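Local coordinates for conserved hypothetical protein Pfu-838710-001 (Pyrococcus furiosus, PDB 1YEM) that is of unknown function but carries a CYTH domain, the fold of class IV adenylyl cyclases and thiamine triphosphatases, and so probably handles triphosphate-bearing or related phosphorylated substrates, at residues R35-E40 against R55-L60; K18-L23 against V122-G127. One frame throughout, in Å; residues are numbered along the deposited sequence.

Contact 1: residues R35-E40 against R55-L60; sequences RYEEQE and RGVHNL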
ATOM      1  N   ARG B  35       1.298  -7.259  22.513  1.00 42.02           N
ATOM      2  CA  ARG B  35       2.162  -7.712  21.432  1.00 39.70           C
ATOM      3  C   ARG B  35       3.523  -7.046  21.404  1.00 36.91           C
ATOM      4  O   ARG B  35       3.753  -6.044  22.058  1.00 36.78           O
ATOM      5  CB  ARG B  35       1.462  -7.548  20.063  1.00 39.64           C
ATOM      6  CG  ARG B  35       1.384  -6.145  19.563  1.00 40.63           C
ATOM      7  N   TYR B  36       4.410  -7.642  20.611  1.00 35.26           N
ATOM      8  CA  TYR B  36       5.797  -7.224  20.474  1.00 33.29           C
ATOM      9  C   TYR B  36       6.119  -7.084  18.992  1.00 31.16           C
ATOM     10  O   TYR B  36       5.808  -7.979  18.194  1.00 30.56           O
ATOM     11  CB  TYR B  36       6.722  -8.276  21.120  1.00 32.77           C
ATOM     12  CG  TYR B  36       8.177  -8.074  20.816  1.00 32.46           C
ATOM     13  CD1 TYR B  36       8.879  -7.029  21.391  1.00 30.99           C
ATOM     14  CD2 TYR B  36       8.850  -8.923  19.929  1.00 32.81           C
ATOM     15  CE1 TYR B  36      10.219  -6.824  21.105  1.00 32.85           C
ATOM     16  CE2 TYR B  36      10.198  -8.736  19.634  1.00 33.21           C
ATOM     17  CZ  TYR B  36      10.879  -7.683  20.227  1.00 33.02           C
ATOM     18  OH  TYR B  36      12.216  -7.485  19.962  1.00 34.43           O
ATOM     19  N   GLU B  37       6.755  -5.984  18.627  1.00 29.78           N
ATOM     20  CA  GLU B  37       7.072  -5.710  17.235  1.00 33.09           C
ATOM     21  C   GLU B  37       8.455  -5.167  17.087  1.00 33.68           C
ATOM     22  O   GLU B  37       8.806  -4.196  17.745  1.00 32.16           O
ATOM     23  CB  GLU B  37       6.105  -4.681  16.661  1.00 35.44           C
ATOM     24  CG  GLU B  37       4.675  -5.186  16.528  1.00 38.69           C
ATOM     25  CD  GLU B  37       3.778  -4.271  15.674  1.00 39.77           C
ATOM     26  OE1 GLU B  37       2.591  -4.616  15.514  1.00 44.89           O
ATOM     27  OE2 GLU B  37       4.251  -3.224  15.169  1.00 41.89           O
ATOM     28  N   GLU B  38       9.241  -5.789  16.204  1.00 37.05           N
ATOM     29  CA  GLU B  38      10.495  -5.205  15.742  1.00 41.23           C
ATOM     30  C   GLU B  38      10.185  -4.459  14.456  1.00 39.35           C
ATOM     31  O   GLU B  38       9.959  -5.070  13.426  1.00 37.09           O
ATOM     32  CB  GLU B  38      11.553  -6.284  15.507  1.00 43.75           C
ATOM     33  CG  GLU B  38      11.892  -7.081  16.751  1.00 47.34           C
ATOM     34  CD  GLU B  38      12.629  -8.376  16.446  1.00 50.81           C
ATOM     35  OE1 GLU B  38      12.773  -9.212  17.373  1.00 54.73           O
ATOM     36  OE2 GLU B  38      13.058  -8.561  15.288  1.00 52.43           O
ATOM     37  N   GLN B  39      10.184  -3.133  14.531  1.00 38.86           N
ATOM     38  CA  GLN B  39       9.687  -2.305  13.448  1.00 37.66           C
ATOM     39  C   GLN B  39      10.790  -1.595  12.729  1.00 36.92           C
ATOM     40  O   GLN B  39      11.740  -1.143  13.340  1.00 34.57           O
ATOM     41  CB  GLN B  39       8.713  -1.249  13.979  1.00 35.68           C
ATOM     42  CG  GLN B  39       7.544  -1.808  14.774  1.00 34.55           C
ATOM     43  CD  GLN B  39       6.783  -0.723  15.516  1.00 34.03           C
ATOM     44  OE1 GLN B  39       7.331   0.317  15.832  1.00 35.06           O
ATOM     45  NE2 GLN B  39       5.523  -0.964  15.782  1.00 30.71           N
ATOM     46  N   GLU B  40      10.636  -1.495  11.413  1.00 39.23           N
ATOM     47  CA  GLU B  40      11.455  -0.629  10.591  1.00 41.02           C
ATOM     48  C   GLU B  40      10.511   0.316   9.869  1.00 38.64           C
ATOM     49  O   GLU B  40       9.611  -0.122   9.151  1.00 38.73           O
ATOM     50  CB  GLU B  40      12.270  -1.428   9.586  1.00 43.30           C
ATOM     51  CG  GLU B  40      13.215  -0.541   8.780  1.00 49.59           C
ATOM     52  CD  GLU B  40      13.900  -1.266   7.633  1.00 53.48           C
ATOM     53  OE1 GLU B  40      14.495  -0.570   6.783  1.00 58.40           O
ATOM     54  OE2 GLU B  40      13.850  -2.512   7.573  1.00 55.09           O
ATOM     55  N   ARG B  55       5.933   0.664   7.150  1.00 31.11           N
ATOM     56  CA  ARG B  55       6.456  -0.030   8.304  1.00 33.69           C
ATOM     57  C   ARG B  55       6.581  -1.481   7.971  1.00 33.08           C
ATOM     58  O   ARG B  55       5.625  -2.074   7.490  1.00 32.40           O
ATOM     59  CB  ARG B  55       5.513   0.132   9.535  1.00 32.32           C
ATOM     60  CG  ARG B  55       5.829  -0.834  10.735  1.00 31.71           C
ATOM     61  CD  ARG B  55       5.037  -0.461  12.018  1.00 29.74           C
ATOM     62  NE  ARG B  55       5.482   0.825  12.533  1.00 28.64           N
ATOM     63  CZ  ARG B  55       4.834   1.573  13.424  1.00 26.57           C
ATOM     64  NH1 ARG B  55       5.341   2.754  13.780  1.00 26.01           N
ATOM     65  NH2 ARG B  55       3.714   1.167  13.964  1.00 23.27           N
ATOM     66  N   GLY B  56       7.745  -2.060   8.268  1.00 32.84           N
ATOM     67  CA  GLY B  56       7.910  -3.513   8.256  1.00 33.43           C
ATOM     68  C   GLY B  56       8.089  -4.045   9.667  1.00 33.53           C
ATOM     69  O   GLY B  56       8.776  -3.446  10.461  1.00 34.22           O
ATOM     70  N   VAL B  57       7.440  -5.160   9.977  1.00 36.79           N
ATOM     71  CA  VAL B  57       7.527  -5.788  11.296  1.00 37.11           C
ATOM     72  C   VAL B  57       8.176  -7.172  11.128  1.00 40.08           C
ATOM     73  O   VAL B  57       7.484  -8.184  10.905  1.00 38.00           O
ATOM     74  CB  VAL B  57       6.132  -5.920  11.985  1.00 36.72           C
ATOM     75  CG1 VAL B  57       6.292  -6.465  13.399  1.00 36.61           C
ATOM     76  CG2 VAL B  57       5.403  -4.579  12.026  1.00 35.54           C
ATOM     77  N   HIS B  58       9.506  -7.194  11.242  1.00 44.87           N
ATOM     78  CA  HIS B  58      10.332  -8.387  10.975  1.00 47.76           C
ATOM     79  C   HIS B  58       9.842  -9.645  11.663  1.00 45.75           C
ATOM     80  O   HIS B  58       9.620 -10.664  11.017  1.00 47.20           O
ATOM     81  CB  HIS B  58      11.791  -8.122  11.386  1.00 52.62           C
ATOM     82  CG  HIS B  58      12.725  -9.245  11.053  1.00 57.28           C
ATOM     83  ND1 HIS B  58      13.358 -10.001  12.022  1.00 59.39           N
ATOM     84  CD2 HIS B  58      13.120  -9.756   9.859  1.00 58.83           C
ATOM     85  CE1 HIS B  58      14.104 -10.924  11.436  1.00 59.76           C
ATOM     86  NE2 HIS B  58      13.974 -10.797  10.126  1.00 59.95           N
ATOM     87  N   ASN B  59       9.668  -9.575  12.977  1.00 42.35           N
ATOM     88  CA  ASN B  59       9.270 -10.750  13.741  1.00 41.30           C
ATOM     89  C   ASN B  59       7.909 -11.330  13.367  1.00 42.19           C
ATOM     90  O   ASN B  59       7.675 -12.500  13.578  1.00 45.34           O
ATOM     91  CB  ASN B  59       9.317 -10.471  15.265  1.00 39.94           C
ATOM     92  CG  ASN B  59       8.369  -9.367  15.688  1.00 35.04           C
ATOM     93  OD1 ASN B  59       8.429  -8.253  15.168  1.00 32.94           O
ATOM     94  ND2 ASN B  59       7.492  -9.672  16.610  1.00 30.39           N
ATOM     95  N   LEU B  60       7.003 -10.516  12.841  1.00 46.11           N
ATOM     96  CA  LEU B  60       5.652 -10.998  12.500  1.00 46.98           C
ATOM     97  C   LEU B  60       5.443 -11.199  11.003  1.00 48.54           C
ATOM     98  O   LEU B  60       4.414 -11.736  10.603  1.00 48.97           O
ATOM     99  CB  LEU B  60       4.592 -10.043  13.035  1.00 47.60           C
ATOM    100  CG  LEU B  60       4.505  -9.956  14.556  1.00 48.93           C
ATOM    101  CD1 LEU B  60       3.446  -8.939  14.989  1.00 48.56           C
ATOM    102  CD2 LEU B  60       4.220 -11.329  15.171  1.00 48.61           C
TER
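O of E40 is gripped twice: N of G56 gives it a hydrogen bond at 2.8 Å, in the carbonyl plane, and CA of R55 adds a CA-H...O contact at 3.3 Å. O of G56 is held likewise, by N of E40 and CA of Q39. The N59 amide is fixed at both ends, OD1 taking an almost straight bond from N of E38 (2.8 Å, N-H...O angle 178°) and ND2 giving one to O of Y36 at 2.9 Å. With chi1 at 61° its CG is tucked in over the backbone, flanked by both N and C, and this swings the amide toward strand 32-44. Asparagine suits this place because its amide copies a peptide group, bonding N of E38 and O of Y36 as a strand neighbour would. The two strands form an antiparallel hairpin of the closed CYTH barrel, E40 and G56 making a hydrogen-bonded pair and Q39 and V57 the non-hydrogen-bonded pair beside it. On the face bearing Q39 and V57, the Q39 amide lies over the R55 guanidinium with the planes 16° apart. NE2 of Q39 sits 3.2 Å above that plane, stacked and not bonded, since both groups are donors there. NE2 instead gives a bond to OE2 of E37 at 2.7 Å, which settles which way the amide is flipped. The guanidinium itself has a salt bridge through NE to D41. CG1 of V57, a beta-branched residue well suited to a strand, packs 3.7 Å from CB of E37. On the other face, the hydroxyl of Y36 bonds the anti lone pair of E38 OE1.

Contact 2: residues K18-L23 against V122-G127; sequences KLEDFL and VNRVEG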
ATOM      1  N   LYS B  18      13.943   5.271  31.120  1.00 45.61           N
ATOM      2  CA  LYS B  18      15.014   4.276  31.037  1.00 48.04           C
ATOM      3  C   LYS B  18      14.268   2.987  31.101  1.00 47.50           C
ATOM      4  O   LYS B  18      13.558   2.744  32.074  1.00 50.09           O
ATOM      5  CB  LYS B  18      16.001   4.396  32.199  1.00 49.78           C
ATOM      6  N   LEU B  19      14.380   2.172  30.057  1.00 45.44           N
ATOM      7  CA  LEU B  19      13.518   1.006  29.912  1.00 47.57           C
ATOM      8  C   LEU B  19      13.552   0.111  31.155  1.00 51.29           C
ATOM      9  O   LEU B  19      12.545  -0.492  31.527  1.00 52.17           O
ATOM     10  CB  LEU B  19      13.904   0.204  28.668  1.00 46.51           C
ATOM     11  CG  LEU B  19      13.202  -1.138  28.455  1.00 48.10           C
ATOM     12  CD1 LEU B  19      11.715  -0.946  28.286  1.00 48.54           C
ATOM     13  CD2 LEU B  19      13.774  -1.880  27.249  1.00 49.06           C
ATOM     14  N   GLU B  20      14.714   0.043  31.789  1.00 55.29           N
ATOM     15  CA  GLU B  20      14.957  -0.893  32.878  1.00 58.19           C
ATOM     16  C   GLU B  20      14.137  -0.464  34.110  1.00 59.98           C
ATOM     17  O   GLU B  20      13.174  -1.155  34.482  1.00 58.51           O
ATOM     18  CB  GLU B  20      16.471  -1.000  33.165  1.00 57.24           C
ATOM     19  CG  GLU B  20      17.318  -1.609  31.985  1.00 55.68           C
ATOM     20  CD  GLU B  20      17.624  -0.622  30.815  1.00 55.33           C
ATOM     21  OE1 GLU B  20      17.351   0.591  30.916  1.00 53.83           O
ATOM     22  OE2 GLU B  20      18.155  -1.072  29.786  1.00 56.04           O
ATOM     23  N   ASP B  21      14.483   0.687  34.701  1.00 61.42           N
ATOM     24  CA  ASP B  21      13.638   1.326  35.742  1.00 63.17           C
ATOM     25  C   ASP B  21      12.143   1.143  35.449  1.00 62.43           C
ATOM     26  O   ASP B  21      11.381   0.677  36.303  1.00 64.30           O
ATOM     27  CB  ASP B  21      13.892   2.838  35.832  1.00 64.76           C
ATOM     28  CG  ASP B  21      15.349   3.188  36.051  1.00 67.99           C
ATOM     29  OD1 ASP B  21      15.635   4.303  36.549  1.00 70.18           O
ATOM     30  OD2 ASP B  21      16.212   2.365  35.713  1.00 70.20           O
ATOM     31  N   PHE B  22      11.739   1.506  34.231  1.00 58.66           N
ATOM     32  CA  PHE B  22      10.326   1.580  33.875  1.00 55.68           C
ATOM     33  C   PHE B  22       9.634   0.230  33.828  1.00 58.14           C
ATOM     34  O   PHE B  22       8.448   0.138  34.135  1.00 58.05           O
ATOM     35  CB  PHE B  22      10.124   2.301  32.540  1.00 50.41           C
ATOM     36  CG  PHE B  22       8.687   2.500  32.189  1.00 48.36           C
ATOM     37  CD1 PHE B  22       8.038   1.618  31.338  1.00 46.66           C
ATOM     38  CD2 PHE B  22       7.958   3.544  32.759  1.00 47.46           C
ATOM     39  CE1 PHE B  22       6.697   1.788  31.035  1.00 47.35           C
ATOM     40  CE2 PHE B  22       6.620   3.713  32.462  1.00 47.53           C
ATOM     41  CZ  PHE B  22       5.989   2.838  31.595  1.00 47.48           C
ATOM     42  N   LEU B  23      10.347  -0.816  33.430  1.00 62.08           N
ATOM     43  CA  LEU B  23       9.729  -2.154  33.395  1.00 65.44           C
ATOM     44  C   LEU B  23       9.464  -2.702  34.807  1.00 64.75           C
ATOM     45  O   LEU B  23       8.552  -3.515  34.985  1.00 63.91           O
ATOM     46  CB  LEU B  23      10.542  -3.152  32.542  1.00 68.04           C
ATOM     47  CG  LEU B  23      10.033  -3.272  31.090  1.00 69.86           C
ATOM     48  CD1 LEU B  23      11.086  -3.843  30.161  1.00 70.85           C
ATOM     49  CD2 LEU B  23       8.769  -4.118  31.017  1.00 70.67           C
ATOM     50  N   VAL B 122       5.763   0.720  24.881  1.00 38.37           N
ATOM     51  CA  VAL B 122       7.134   0.833  25.335  1.00 38.89           C
ATOM     52  C   VAL B 122       8.070   0.668  24.127  1.00 37.74           C
ATOM     53  O   VAL B 122       8.122  -0.387  23.517  1.00 35.52           O
ATOM     54  CB  VAL B 122       7.433  -0.220  26.415  1.00 39.86           C
ATOM     55  CG1 VAL B 122       8.784   0.024  27.040  1.00 40.75           C
ATOM     56  CG2 VAL B 122       6.321  -0.194  27.499  1.00 41.02           C
ATOM     57  N   ASN B 123       8.798   1.733  23.807  1.00 38.22           N
ATOM     58  CA  ASN B 123       9.664   1.791  22.636  1.00 38.13           C
ATOM     59  C   ASN B 123      11.137   1.929  22.970  1.00 39.68           C
ATOM     60  O   ASN B 123      11.544   2.819  23.732  1.00 37.61           O
ATOM     61  CB  ASN B 123       9.270   2.974  21.761  1.00 38.23           C
ATOM     62  CG  ASN B 123       7.891   2.849  21.241  1.00 37.09           C
ATOM     63  OD1 ASN B 123       7.694   2.319  20.177  1.00 43.20           O
ATOM     64  ND2 ASN B 123       6.914   3.294  22.011  1.00 38.31           N
ATOM     65  N   ARG B 124      11.934   1.046  22.376  1.00 39.84           N
ATOM     66  CA  ARG B 124      13.375   1.169  22.399  1.00 39.40           C
ATOM     67  C   ARG B 124      13.823   1.484  20.974  1.00 36.77           C
ATOM     68  O   ARG B 124      13.765   0.635  20.087  1.00 34.78           O
ATOM     69  CB  ARG B 124      14.003  -0.120  22.921  1.00 40.72           C
ATOM     70  CG  ARG B 124      15.488  -0.185  22.763  1.00 41.20           C
ATOM     71  CD  ARG B 124      16.103  -1.087  23.816  1.00 43.88           C
ATOM     72  NE  ARG B 124      16.469  -0.330  25.026  1.00 45.26           N
ATOM     73  CZ  ARG B 124      17.082  -0.855  26.071  1.00 42.04           C
ATOM     74  NH1 ARG B 124      17.401  -2.129  26.075  1.00 41.88           N
ATOM     75  NH2 ARG B 124      17.373  -0.097  27.112  1.00 42.32           N
ATOM     76  N   VAL B 125      14.264   2.710  20.778  1.00 35.39           N
ATOM     77  CA  VAL B 125      14.462   3.276  19.455  1.00 39.15           C
ATOM     78  C   VAL B 125      15.955   3.436  19.201  1.00 41.97           C
ATOM     79  O   VAL B 125      16.632   4.228  19.891  1.00 41.22           O
ATOM     80  CB  VAL B 125      13.738   4.643  19.343  1.00 38.42           C
ATOM     81  CG1 VAL B 125      13.848   5.216  17.934  1.00 39.58           C
ATOM     82  CG2 VAL B 125      12.253   4.498  19.747  1.00 38.05           C
ATOM     83  N   GLU B 126      16.465   2.667  18.234  1.00 43.40           N
ATOM     84  CA  GLU B 126      17.884   2.691  17.864  1.00 46.98           C
ATOM     85  C   GLU B 126      18.406   4.114  17.644  1.00 47.71           C
ATOM     86  O   GLU B 126      17.826   4.883  16.879  1.00 46.52           O
ATOM     87  CB  GLU B 126      18.117   1.894  16.583  1.00 50.63           C
ATOM     88  CG  GLU B 126      18.296   0.406  16.773  1.00 53.79           C
ATOM     89  CD  GLU B 126      18.827  -0.276  15.518  1.00 57.81           C
ATOM     90  OE1 GLU B 126      18.687  -1.512  15.407  1.00 61.26           O
ATOM     91  OE2 GLU B 126      19.379   0.424  14.629  1.00 61.20           O
ATOM     92  N   GLY B 127      19.490   4.459  18.336  1.00 49.08           N
ATOM     93  CA  GLY B 127      20.142   5.751  18.168  1.00 48.12           C
ATOM     94  C   GLY B 127      19.483   6.925  18.864  1.00 48.12           C
ATOM     95  O   GLY B 127      20.006   8.027  18.822  1.00 50.80           O
TER
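A helix start packs here against the outer wall of the CYTH barrel: the first turn of helix 19-29 runs nearly antiparallel to strand 118-125, the short axes 10.5 Å apart at closest, and meets it through an apolar patch edged by a salt bridge. Side chains of V122 and R124 point to the helix, whereas N123 between them points away and bonds R110. L19 divides its two methyls between these neighbours. With CG anti to the backbone N (chi1 173°), it lays CD2 over the centre of the R124 guanidinium, 3.6 Å above the plane. Leucine is apt because its branched tip can serve a flat cationic group and an aliphatic one together. The R124 chain bends at chi3, which sets its terminal plate against the helix. From the edge of that plate NH2 of R124 gives a bond to OE2 of E20 at 3.0 Å, meeting the oxygen from above the carboxylate plane. The same NH2 also forms a salt bridge with D130, whose OD1 accepts a bond from L19 N as well, so one acid ties both the helix start and the arginine. An alanine in place of R124 would remove both salt bridges and the flat cover over L19, and would probably loosen this helix end on the barrel. Deeper in, F22 brings CE1 to 4.1 Å from CG2 of V122, while the F22 side chain also touches V132, L155 and L157. The other methyl of V122, CG1, meets CD1 of L19 at 3.3 Å, a close squeeze for two methyl carbons.

In the fold
Both contacts involve one closed antiparallel barrel, with centres about 16 Å apart and nearest atoms about 5 Å apart, so they do not touch. Contact 1 zips two neighbouring strands of the wall, whereas contact 2 lays a helix on the outside. Strand 102-115 is the bridge, running between strand 32-44 and strand 118-125 and bonded to both through its backbone. Its R110 reaches from the charged end of R55 in contact 1 to N123 in the strand of contact 2. These basic groups, with D41 as the acidic partner of R55, are consistent with the charged tunnel of CYTH relatives, though no ligand marks a site.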